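Local structure of glutathione S-transferase (Rhodospirillum rubrum F11, 4O7H) at residues E33-N38 against K114-V119; L42-E47 against G58-D63. The protein probably catalyses the conjugation of glutathione to electrophilic substrates. One frame throughout, in Å; residues are numbered along the deposited sequence.

Interaction 1 (E33-N38 against K114-V119); sequences ETWIRN and KLLKRV
Trp-35 leans its indole against Leu-116 and Val-119, bridging the two domains of the glutathione S-transferase fold: the loop that follows strand 28-31 of the thioredoxin-like domain meets the last turn of the long helix 85-119 of the helical domain. Apolar contact is all that joins the segments, and no hydrogen bond crosses. Leu-116 comes over one face of the ring. Its methyl CD1 stands 4.0 Å above the plane of the Trp-35 ring, displaced toward the rim, and touches CE3 and CD2. The two side chains run alongside each other from opposing starts, and the forked end of a leucine can lay one methyl on a flat ring face in this way. Val-119, one turn further on, meets the indole obliquely, its side chain crossing that of Trp-35 at about a right angle; with CG1 anti to the backbone N (chi1 172°), this single methyl reaches across to the ring.

Within the loop, a type I turn from Glu-33 to Ile-36 is closed by the bond from Ile-36 N to Glu-33 O, 3.0 Å long. Glu-33 CB lies 3.5 Å from the indole plane of Trp-35, offset toward the rim, on the face opposite Leu-116 CD1, so the ring is sandwiched between aliphatic groups. Beyond the two segments, the ring also packs edge-to-face with His-7 and touches Ile-120, just past the helix. Replacing Trp-35 by alanine removes the indole and is likely to open a gap between the domains, leaving the methyls of Leu-116 and Val-119 without this ring to pack on. The tightest point of the contact is Val-119 CG1 against Trp-35 CZ2, at 3.7 Å.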
loop_
_atom_site.group_PDB
_atom_site.type_symbol
_atom_site.label_atom_id
_atom_site.label_comp_id
_atom_site.label_asym_id
_atom_site.label_seq_id
_atom_site.Cartn_x
_atom_site.Cartn_y
_atom_site.Cartn_z
ATOM N N GLU A 33 -8.701 18.720 6.490
ATOM C CA GLU A 33 -8.891 18.803 5.059
ATOM C C GLU A 33 -7.543 18.933 4.372
ATOM O O GLU A 33 -6.981 20.033 4.278
ATOM C CB GLU A 33 -9.811 20.009 4.750
ATOM C CG GLU A 33 -11.130 19.923 5.525
ATOM C CD GLU A 33 -12.134 21.039 5.174
ATOM O OE1 GLU A 33 -11.731 22.210 5.047
ATOM O OE2 GLU A 33 -13.342 20.729 5.053
ATOM N N THR A 34 -6.998 17.804 3.900
ATOM C CA THR A 34 -5.604 17.760 3.487
ATOM C C THR A 34 -5.358 18.458 2.142
ATOM O O THR A 34 -4.205 18.654 1.734
ATOM C CB THR A 34 -5.099 16.302 3.433
ATOM O OG1 THR A 34 -6.049 15.474 2.719
ATOM C CG2 THR A 34 -4.999 15.750 4.846
ATOM N N TRP A 35 -6.455 18.834 1.494
ATOM C CA TRP A 35 -6.431 19.604 0.259
ATOM C C TRP A 35 -6.173 21.081 0.542
ATOM O O TRP A 35 -5.992 21.856 -0.385
ATOM C CB TRP A 35 -7.760 19.398 -0.538
ATOM C CG TRP A 35 -9.096 19.582 0.240
ATOM C CD1 TRP A 35 -9.840 20.738 0.326
ATOM C CD2 TRP A 35 -9.842 18.585 0.977
ATOM N NE1 TRP A 35 -10.975 20.530 1.088
ATOM C CE2 TRP A 35 -11.018 19.220 1.476
ATOM C CE3 TRP A 35 -9.659 17.224 1.235
ATOM C CZ2 TRP A 35 -11.968 18.548 2.251
ATOM C CZ3 TRP A 35 -10.594 16.562 2.017
ATOM C CH2 TRP A 35 -11.738 17.224 2.519
ATOM N N ILE A 36 -6.155 21.461 1.821
ATOM C CA ILE A 36 -5.816 22.808 2.247
ATOM C C ILE A 36 -4.510 22.750 3.039
ATOM O O ILE A 36 -4.471 22.206 4.158
ATOM C CB ILE A 36 -6.920 23.404 3.146
ATOM C CG1 ILE A 36 -8.239 23.539 2.371
ATOM C CG2 ILE A 36 -6.491 24.772 3.699
ATOM C CD1 ILE A 36 -9.424 23.910 3.245
ATOM N N ARG A 37 -3.445 23.300 2.461
ATOM C CA ARG A 37 -2.112 23.205 3.054
ATOM C C ARG A 37 -2.125 23.738 4.492
ATOM O O ARG A 37 -2.768 24.736 4.802
ATOM C CB ARG A 37 -1.075 23.930 2.174
ATOM N N ASN A 38 -1.476 23.000 5.397
ATOM C CA ASN A 38 -1.450 23.336 6.822
ATOM C C ASN A 38 -0.087 22.910 7.339
ATOM O O ASN A 38 0.212 21.712 7.486
ATOM C CB ASN A 38 -2.570 22.621 7.568
ATOM C CG ASN A 38 -2.486 22.743 9.080
ATOM O OD1 ASN A 38 -1.562 23.331 9.646
ATOM N ND2 ASN A 38 -3.463 22.158 9.755
ATOM N N LYS A 114 -16.283 12.577 -8.459
ATOM C CA LYS A 114 -17.644 12.840 -7.981
ATOM C C LYS A 114 -17.766 13.442 -6.608
ATOM O O LYS A 114 -18.803 14.038 -6.278
ATOM C CB LYS A 114 -18.457 11.557 -8.047
ATOM C CG LYS A 114 -18.579 11.111 -9.488
ATOM C CD LYS A 114 -19.519 9.966 -9.643
ATOM C CE LYS A 114 -20.944 10.400 -9.405
ATOM N NZ LYS A 114 -21.841 9.286 -9.804
ATOM N N LEU A 115 -16.737 13.285 -5.771
ATOM C CA LEU A 115 -16.821 13.768 -4.443
ATOM C C LEU A 115 -15.845 14.905 -4.197
ATOM O O LEU A 115 -16.267 16.005 -3.805
ATOM C CB LEU A 115 -16.605 12.627 -3.450
ATOM C CG LEU A 115 -17.605 11.495 -3.597
ATOM C CD1 LEU A 115 -17.355 10.426 -2.544
ATOM C CD2 LEU A 115 -19.041 12.025 -3.504
ATOM N N LEU A 116 -14.553 14.663 -4.393
ATOM C CA LEU A 116 -13.565 15.674 -4.077
ATOM C C LEU A 116 -13.781 16.916 -4.944
ATOM O O LEU A 116 -13.719 18.018 -4.440
ATOM C CB LEU A 116 -12.120 15.159 -4.246
ATOM C CG LEU A 116 -11.091 16.254 -3.887
ATOM C CD1 LEU A 116 -11.207 16.704 -2.435
ATOM C CD2 LEU A 116 -9.671 15.813 -4.206
ATOM N N LYS A 117 -14.074 16.724 -6.223
ATOM C CA LYS A 117 -14.172 17.892 -7.103
ATOM C C LYS A 117 -15.284 18.804 -6.693
ATOM O O LYS A 117 -15.177 20.023 -6.862
ATOM C CB LYS A 117 -14.331 17.494 -8.551
ATOM C CG LYS A 117 -12.992 17.188 -9.187
ATOM C CD LYS A 117 -13.009 17.369 -10.691
ATOM C CE LYS A 117 -12.171 16.291 -11.338
ATOM N NZ LYS A 117 -11.864 16.504 -12.777
ATOM N N ARG A 118 -16.349 18.237 -6.144
ATOM C CA ARG A 118 -17.455 19.050 -5.683
ATOM C C ARG A 118 -17.118 19.736 -4.373
ATOM O O ARG A 118 -17.547 20.866 -4.116
ATOM C CB ARG A 118 -18.713 18.206 -5.563
ATOM C CG ARG A 118 -19.235 17.710 -6.903
ATOM C CD ARG A 118 -20.553 16.996 -6.718
ATOM N NE ARG A 118 -21.500 17.777 -5.921
ATOM C CZ ARG A 118 -22.672 17.305 -5.501
ATOM N NH1 ARG A 118 -23.041 16.078 -5.822
ATOM N NH2 ARG A 118 -23.481 18.065 -4.775
ATOM N N VAL A 119 -16.325 19.075 -3.533
ATOM C CA VAL A 119 -15.898 19.695 -2.299
ATOM C C VAL A 119 -14.998 20.924 -2.530
ATOM O O VAL A 119 -15.132 21.908 -1.821
ATOM C CB VAL A 119 -15.185 18.694 -1.367
ATOM C CG1 VAL A 119 -14.598 19.425 -0.189
ATOM C CG2 VAL A 119 -16.166 17.646 -0.897
#

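Interaction 2 (L42-E47 against G58-D63); sequences LAMNPE and GLTITD
Asn-45, just past the end of helix 39-44, points its side chain at Thr-62 of strand 60-62. From CB, the chain runs on with CG anti to the backbone N (chi1 180°), which carries the amide to the strand. There Asn-45 CG lies 3.4 Å from Thr-62 CG2, so this methyl rests against the whole amide group. Asn-45 OD1 approaches Thr-62 CG2 to 3.3 Å. The same Asn-45 OD1 accepts from Glu-47 N at 3.0 Å, the donor lying well above the carbonyl plane; this is an Asx turn, a natural role for asparagine where a helix gives way to loop. Asn-45 ND2 touches the same methyl and donates to Glu-49 O. Alongside, the Met-44 CG methylene rests on Thr-60 CG2 at 3.9 Å, while Thr-60 OG1 donates to Gly-58 O. A water gives a 2.8 Å bond to Met-44 O and makes a weak one with Thr-62 OG1. Met-44, Asn-45 and Thr-60 all touch Val-52, so the end of helix 39-44 packs on edge strand 60-62 and its neighbour 52-54, while Ile-61 faces helix 64-74 on the other side of the sheet.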
loop_
_atom_site.group_PDB
_atom_site.type_symbol
_atom_site.label_atom_id
_atom_site.label_comp_id
_atom_site.label_asym_id
_atom_site.label_seq_id
_atom_site.Cartn_x
_atom_site.Cartn_y
_atom_site.Cartn_z
ATOM N N LEU A 42 1.539 19.144 8.298
ATOM C CA LEU A 42 2.684 18.625 7.582
ATOM C C LEU A 42 3.843 18.352 8.504
ATOM O O LEU A 42 4.591 17.397 8.319
ATOM C CB LEU A 42 3.156 19.632 6.508
ATOM C CG LEU A 42 2.442 19.575 5.184
ATOM C CD1 LEU A 42 2.960 20.698 4.282
ATOM C CD2 LEU A 42 2.645 18.221 4.511
ATOM N N ALA A 43 4.030 19.211 9.524
ATOM C CA ALA A 43 5.076 18.976 10.489
ATOM C C ALA A 43 4.865 17.668 11.218
ATOM O O ALA A 43 5.809 16.986 11.524
ATOM C CB ALA A 43 5.185 20.127 11.507
ATOM N N MET A 44 3.613 17.332 11.503
ATOM C CA MET A 44 3.292 16.084 12.184
ATOM C C MET A 44 3.394 14.851 11.251
ATOM O O MET A 44 3.914 13.796 11.659
ATOM C CB MET A 44 1.870 16.190 12.734
ATOM C CG MET A 44 1.361 14.925 13.359
ATOM S SD MET A 44 -0.298 15.092 14.013
ATOM C CE MET A 44 -1.208 15.394 12.558
ATOM N N ASN A 45 2.909 15.018 10.020
ATOM C CA ASN A 45 2.985 14.020 8.953
ATOM C C ASN A 45 3.449 14.578 7.636
ATOM O O ASN A 45 2.715 15.218 6.889
ATOM C CB ASN A 45 1.611 13.370 8.695
ATOM C CG ASN A 45 1.712 12.350 7.591
ATOM O OD1 ASN A 45 2.806 11.990 7.223
ATOM N ND2 ASN A 45 0.602 11.837 7.107
ATOM N N PRO A 46 4.734 14.408 7.345
ATOM C CA PRO A 46 5.264 14.996 6.120
ATOM C C PRO A 46 4.652 14.554 4.835
ATOM O O PRO A 46 4.800 15.240 3.818
ATOM C CB PRO A 46 6.732 14.613 6.167
ATOM C CG PRO A 46 6.776 13.368 6.928
ATOM C CD PRO A 46 5.737 13.591 8.028
ATOM N N GLU A 47 3.951 13.405 4.838
ATOM C CA GLU A 47 3.248 12.969 3.663
ATOM C C GLU A 47 1.977 13.791 3.395
ATOM O O GLU A 47 1.464 13.817 2.283
ATOM C CB GLU A 47 2.941 11.472 3.779
ATOM C CG GLU A 47 2.699 10.884 2.415
ATOM C CD GLU A 47 2.214 9.437 2.380
ATOM O OE1 GLU A 47 2.230 8.700 3.410
ATOM O OE2 GLU A 47 1.866 9.039 1.258
ATOM N N GLY A 58 1.165 11.218 23.283
ATOM C CA GLY A 58 1.742 11.927 22.135
ATOM C C GLY A 58 2.306 11.049 21.019
ATOM O O GLY A 58 2.741 11.535 19.984
ATOM N N LEU A 59 2.375 9.758 21.252
ATOM C CA LEU A 59 2.927 8.851 20.236
ATOM C C LEU A 59 2.059 9.003 18.996
ATOM O O LEU A 59 0.865 8.857 19.079
ATOM C CB LEU A 59 2.961 7.401 20.721
ATOM C CG LEU A 59 3.493 6.424 19.683
ATOM C CD1 LEU A 59 4.985 6.625 19.391
ATOM C CD2 LEU A 59 3.203 4.995 20.112
ATOM N N THR A 60 2.690 9.276 17.866
ATOM C CA THR A 60 2.033 9.610 16.612
ATOM C C THR A 60 2.322 8.537 15.570
ATOM O O THR A 60 3.502 8.281 15.245
ATOM C CB THR A 60 2.565 10.938 16.106
ATOM O OG1 THR A 60 2.266 11.948 17.069
ATOM C CG2 THR A 60 1.918 11.330 14.819
ATOM N N ILE A 61 1.260 7.871 15.098
ATOM C CA ILE A 61 1.363 6.791 14.132
ATOM C C ILE A 61 0.696 7.246 12.844
ATOM O O ILE A 61 -0.467 7.686 12.831
ATOM C CB ILE A 61 0.679 5.501 14.652
ATOM C CG1 ILE A 61 1.056 5.212 16.136
ATOM C CG2 ILE A 61 0.945 4.336 13.719
ATOM C CD1 ILE A 61 2.504 4.932 16.394
ATOM N N THR A 62 1.461 7.166 11.755
ATOM C CA THR A 62 1.055 7.703 10.456
ATOM C C THR A 62 0.985 6.537 9.451
ATOM O O THR A 62 1.808 5.614 9.527
ATOM C CB THR A 62 2.138 8.710 10.038
ATOM O OG1 THR A 62 2.169 9.818 10.967
ATOM C CG2 THR A 62 1.951 9.157 8.699
ATOM N N ASP A 63 0.049 6.600 8.519
ATOM C CA ASP A 63 -0.206 5.634 7.459
ATOM C C ASP A 63 -1.228 4.618 7.948
ATOM O O ASP A 63 -1.097 4.062 9.038
ATOM C CB ASP A 63 1.019 4.836 6.947
ATOM C CG ASP A 63 0.618 3.774 5.950
ATOM O OD1 ASP A 63 0.191 4.133 4.845
ATOM O OD2 ASP A 63 0.754 2.583 6.257
HETATM O O HOH W 1 5.230 11.415 10.965
#

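In the fold
Interactions 1 and 2 lie about 19 Å apart between centres, yet their first segments, 33-38 and 42-47, adjoin in sequence through helix 39-44. Asn-38 caps the start of that helix, and Asn-45 follows its end. Interaction 1 runs between domains, whereas interaction 2 stays within one. Helix 85-119 of the second subunit nevertheless comes close to interaction 2, where Arg-100 of that subunit forms salt bridges with both Glu-47 and Asp-63, joining two carboxylates whose atoms Glu-47 OE1 and Asp-63 OD1 are 5.2 Å apart. In this family, glutathione binds chiefly to the thioredoxin-like domain, and both contacts include elements of that domain.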